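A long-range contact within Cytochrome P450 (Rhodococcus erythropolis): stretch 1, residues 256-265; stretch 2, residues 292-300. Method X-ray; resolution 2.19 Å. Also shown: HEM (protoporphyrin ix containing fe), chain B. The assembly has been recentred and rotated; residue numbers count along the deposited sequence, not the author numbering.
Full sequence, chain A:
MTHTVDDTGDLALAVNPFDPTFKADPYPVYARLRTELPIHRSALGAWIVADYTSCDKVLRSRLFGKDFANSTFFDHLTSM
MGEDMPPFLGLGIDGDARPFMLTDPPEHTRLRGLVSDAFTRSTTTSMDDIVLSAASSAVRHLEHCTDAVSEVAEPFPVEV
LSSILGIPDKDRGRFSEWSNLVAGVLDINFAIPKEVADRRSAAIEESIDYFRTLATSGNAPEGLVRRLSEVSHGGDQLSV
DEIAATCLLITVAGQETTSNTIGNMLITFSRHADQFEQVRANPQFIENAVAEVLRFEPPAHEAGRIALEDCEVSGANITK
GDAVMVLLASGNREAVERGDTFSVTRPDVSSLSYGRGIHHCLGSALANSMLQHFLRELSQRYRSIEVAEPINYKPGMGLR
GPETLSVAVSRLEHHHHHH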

# COMPACT_ATOMS: atom_id res chain seq x y z
N GLU A 256 -5.97 -0.60 -0.70
CA GLU A 256 -5.56 -1.05 -2.03
C GLU A 256 -4.25 -1.80 -2.02
O GLU A 256 -4.04 -2.63 -2.87
CB GLU A 256 -5.54 0.09 -3.07
CG GLU A 256 -6.75 0.01 -4.01
CD GLU A 256 -6.91 1.27 -4.82
OE1 GLU A 256 -5.92 2.05 -4.90
OE2 GLU A 256 -8.02 1.49 -5.38
N THR A 257 -3.39 -1.49 -1.05
CA THR A 257 -2.19 -2.27 -0.82
C THR A 257 -2.57 -3.74 -0.56
O THR A 257 -1.96 -4.63 -1.12
CB THR A 257 -1.38 -1.76 0.41
OG1 THR A 257 -2.27 -1.61 1.54
CG2 THR A 257 -0.73 -0.45 0.09
N THR A 258 -3.58 -3.97 0.29
CA THR A 258 -3.98 -5.32 0.68
C THR A 258 -4.79 -5.94 -0.46
O THR A 258 -4.51 -7.08 -0.87
CB THR A 258 -4.84 -5.36 1.98
OG1 THR A 258 -4.21 -4.61 3.03
CG2 THR A 258 -5.13 -6.77 2.45
N SER A 259 -5.77 -5.21 -1.01
CA SER A 259 -6.55 -5.84 -2.08
C SER A 259 -5.69 -6.12 -3.30
O SER A 259 -5.86 -7.16 -3.91
CB SER A 259 -7.81 -5.08 -2.45
OG SER A 259 -7.51 -3.84 -3.04
N ASN A 260 -4.78 -5.22 -3.67
CA ASN A 260 -3.92 -5.46 -4.83
C ASN A 260 -3.12 -6.73 -4.62
O ASN A 260 -2.95 -7.49 -5.53
CB ASN A 260 -2.96 -4.27 -5.07
CG ASN A 260 -3.58 -3.17 -5.90
OD1 ASN A 260 -4.71 -3.30 -6.39
ND2 ASN A 260 -2.83 -2.10 -6.11
N THR A 261 -2.61 -6.92 -3.42
CA THR A 261 -1.82 -8.08 -3.09
C THR A 261 -2.59 -9.40 -3.11
O THR A 261 -2.02 -10.41 -3.45
CB THR A 261 -1.13 -7.94 -1.71
OG1 THR A 261 -0.37 -6.73 -1.71
CG2 THR A 261 -0.20 -9.11 -1.49
N ILE A 262 -3.85 -9.41 -2.69
CA ILE A 262 -4.69 -10.57 -2.81
C ILE A 262 -4.83 -10.93 -4.31
O ILE A 262 -4.72 -12.11 -4.69
CB ILE A 262 -6.14 -10.28 -2.29
CG1 ILE A 262 -6.12 -9.78 -0.86
CG2 ILE A 262 -7.07 -11.48 -2.51
CD1 ILE A 262 -6.66 -10.76 0.13
N GLY A 263 -5.09 -9.91 -5.15
CA GLY A 263 -5.22 -10.15 -6.60
C GLY A 263 -3.95 -10.68 -7.25
O GLY A 263 -3.98 -11.69 -7.95
N ASN A 264 -2.84 -9.99 -6.99
CA ASN A 264 -1.50 -10.40 -7.41
C ASN A 264 -1.09 -11.78 -6.88
O ASN A 264 -0.44 -12.52 -7.58
CB ASN A 264 -0.48 -9.34 -6.95
CG ASN A 264 -0.54 -8.07 -7.77
OD1 ASN A 264 -1.16 -8.01 -8.87
ND2 ASN A 264 0.12 -7.05 -7.27
N MET A 265 -1.47 -12.11 -5.64
CA MET A 265 -1.17 -13.43 -5.07
C MET A 265 -1.82 -14.50 -5.91
O MET A 265 -1.18 -15.49 -6.31
CB MET A 265 -1.69 -13.56 -3.63
CG MET A 265 -1.33 -14.89 -2.99
SD MET A 265 -1.98 -15.02 -1.32
CE MET A 265 -0.74 -14.13 -0.40
N GLU A 292 7.27 -13.52 -0.05
CA GLU A 292 7.69 -13.77 -1.43
C GLU A 292 6.73 -13.19 -2.48
O GLU A 292 7.18 -12.54 -3.43
CB GLU A 292 7.91 -15.27 -1.69
CG GLU A 292 8.35 -15.59 -3.13
CD GLU A 292 9.76 -15.12 -3.50
OE1 GLU A 292 10.41 -14.33 -2.78
OE2 GLU A 292 10.26 -15.57 -4.55
N VAL A 293 5.43 -13.44 -2.33
CA VAL A 293 4.43 -12.75 -3.14
C VAL A 293 4.74 -11.24 -3.09
O VAL A 293 4.93 -10.58 -4.14
CB VAL A 293 2.99 -13.09 -2.62
CG1 VAL A 293 1.92 -12.29 -3.30
CG2 VAL A 293 2.71 -14.58 -2.78
N LEU A 294 4.87 -10.71 -1.89
CA LEU A 294 5.01 -9.26 -1.69
C LEU A 294 6.29 -8.76 -2.35
O LEU A 294 6.31 -7.62 -2.88
CB LEU A 294 4.99 -8.89 -0.20
CG LEU A 294 3.66 -8.79 0.56
CD1 LEU A 294 3.90 -8.84 2.05
CD2 LEU A 294 2.83 -7.57 0.26
N ARG A 295 7.32 -9.62 -2.34
CA ARG A 295 8.58 -9.34 -3.05
C ARG A 295 8.43 -9.39 -4.58
O ARG A 295 8.83 -8.45 -5.27
CB ARG A 295 9.72 -10.27 -2.60
CG ARG A 295 11.06 -9.83 -3.17
CD ARG A 295 12.12 -10.93 -3.14
NE ARG A 295 11.84 -12.14 -3.91
CZ ARG A 295 12.02 -12.29 -5.24
NH1 ARG A 295 12.46 -11.29 -6.00
NH2 ARG A 295 11.77 -13.46 -5.81
N PHE A 296 7.89 -10.51 -5.08
CA PHE A 296 7.69 -10.78 -6.52
C PHE A 296 6.64 -9.86 -7.14
O PHE A 296 6.78 -9.45 -8.28
CB PHE A 296 7.27 -12.25 -6.72
CG PHE A 296 7.37 -12.74 -8.14
CD1 PHE A 296 8.60 -13.03 -8.71
CD2 PHE A 296 6.22 -12.95 -8.90
CE1 PHE A 296 8.68 -13.51 -10.04
CE2 PHE A 296 6.30 -13.42 -10.22
CZ PHE A 296 7.54 -13.71 -10.78
N GLU A 297 5.56 -9.59 -6.42
CA GLU A 297 4.52 -8.75 -6.98
C GLU A 297 4.02 -7.76 -5.92
O GLU A 297 2.93 -7.93 -5.39
CB GLU A 297 3.35 -9.59 -7.52
CG GLU A 297 3.61 -10.35 -8.82
CD GLU A 297 3.49 -9.51 -10.07
OE1 GLU A 297 3.38 -8.27 -9.97
OE2 GLU A 297 3.53 -10.08 -11.19
N PRO A 298 4.81 -6.70 -5.65
CA PRO A 298 4.45 -5.77 -4.56
C PRO A 298 3.26 -4.93 -4.98
O PRO A 298 3.05 -4.73 -6.17
CB PRO A 298 5.72 -4.92 -4.39
CG PRO A 298 6.72 -5.43 -5.40
CD PRO A 298 5.98 -6.23 -6.42
N PRO A 299 2.43 -4.50 -4.01
CA PRO A 299 1.26 -3.74 -4.47
C PRO A 299 1.64 -2.29 -4.82
O PRO A 299 0.98 -1.65 -5.68
CB PRO A 299 0.30 -3.82 -3.27
CG PRO A 299 1.21 -3.96 -2.09
CD PRO A 299 2.41 -4.75 -2.56
N ALA A 300 2.68 -1.78 -4.15
CA ALA A 300 3.24 -0.49 -4.48
C ALA A 300 4.60 -0.66 -5.16
O ALA A 300 5.53 -1.15 -4.54
CB ALA A 300 3.38 0.38 -3.23
CHA HEM B . 3.52 3.33 4.84
CHB HEM B . 3.46 -0.65 1.87
CHC HEM B . -0.40 -2.44 4.32
CHD HEM B . -0.43 1.71 7.20
C1A HEM B . 3.75 2.35 3.80
C2A HEM B . 4.75 2.60 2.72
C3A HEM B . 4.71 1.43 1.88
C4A HEM B . 3.68 0.60 2.50
CMA HEM B . 5.56 1.15 0.61
CAA HEM B . 5.72 3.76 2.44
CBA HEM B . 6.96 3.39 3.27
CGA HEM B . 8.16 4.29 2.94
O1A HEM B . 8.01 5.45 2.47
O2A HEM B . 9.32 3.85 3.20
C1B HEM B . 2.35 -1.49 2.31
C2B HEM B . 2.19 -2.80 1.70
C3B HEM B . 1.04 -3.28 2.42
C4B HEM B . 0.67 -2.22 3.35
CMB HEM B . 2.94 -3.50 0.59
CAB HEM B . 0.43 -4.61 2.17
CBB HEM B . -0.87 -4.71 2.08
C1C HEM B . -0.72 -1.48 5.36
C2C HEM B . -1.92 -1.60 6.20
C3C HEM B . -1.90 -0.37 7.01
C4C HEM B . -0.74 0.41 6.62
CMC HEM B . -2.89 -2.75 6.16
CAC HEM B . -2.88 0.10 8.04
CBC HEM B . -3.81 -0.69 8.54
C1D HEM B . 0.65 2.59 6.75
C2D HEM B . 0.97 3.81 7.49
C3D HEM B . 2.16 4.33 6.79
C4D HEM B . 2.41 3.29 5.78
CMD HEM B . 0.18 4.42 8.63
CAD HEM B . 2.91 5.60 7.06
CBD HEM B . 4.13 5.20 7.93
CGD HEM B . 4.99 6.36 8.30
O1D HEM B . 5.52 6.33 9.45
O2D HEM B . 5.13 7.32 7.48
NA HEM B . 3.12 1.03 3.77
NB HEM B . 1.50 -1.14 3.33
NC HEM B . 0.03 -0.30 5.64
ND HEM B . 1.54 2.25 5.77
FE HEM B . 1.37 0.54 4.56
O HOH W 1 -0.04 1.33 2.67

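Two helical segments, 256-265 and 292-296, cross almost at right angles (94°) with their axes 9.9 Å apart at closest approach. No hydrogen bond joins the two stretches; the contact is one of packing, and the loop that follows the second helix supplies much of it.

Pro299 is the centre of one end. Its CB lies 3.2 Å from Thr257 O and 3.8 Å from Asn260 CB, while its CG is 3.2 Å from Thr261 OG1, so the ring sits against one turn of the first helix. Thr261 adopts the m rotamer (chi1 -55°), which turns OG1 back along its own helix to donate a hydrogen bond to Thr257 O at 2.7 Å. That carbonyl also accepts a weak backbone bond from Thr261 N, at 3.3 Å. The hydroxyl donates to Thr257 O yet still packs against the proline ring, and the methyl adds to the contact: Thr261 CG2 lies 3.8 Å from Leu294 CD2 and 4.2 Å from Val293 CG1. Leu294 points its CA-to-CB bond sideways, but its m,t conformation brings the end of the side chain nearer to the first helix.

At the other end, Val293 points toward the first helix. In its t rotamer, CG1 reaches 3.7 Å from Met265 CA and 3.8 Å from Met265 CB. The Met265 side chain starts extended (t,t), and its m chi3 (-82°) then turns the terminal methyl back, so that Met265 CE lies 4.2 Å from Val293 CG2 as well.

Between these ends, Asn264 and Glu297 point toward each other, their CB atoms 3.9 Å apart. Asn264 ND2 approaches Glu297 O at 3.5 Å without a hydrogen bond, its bonding need being met elsewhere in the structure. Glu297, the first residue to leave helical phi/psi, begins the turn into Pro298 and Pro299. Pro299 also borders the haem, with CG 3.2 Å from HEM CMB.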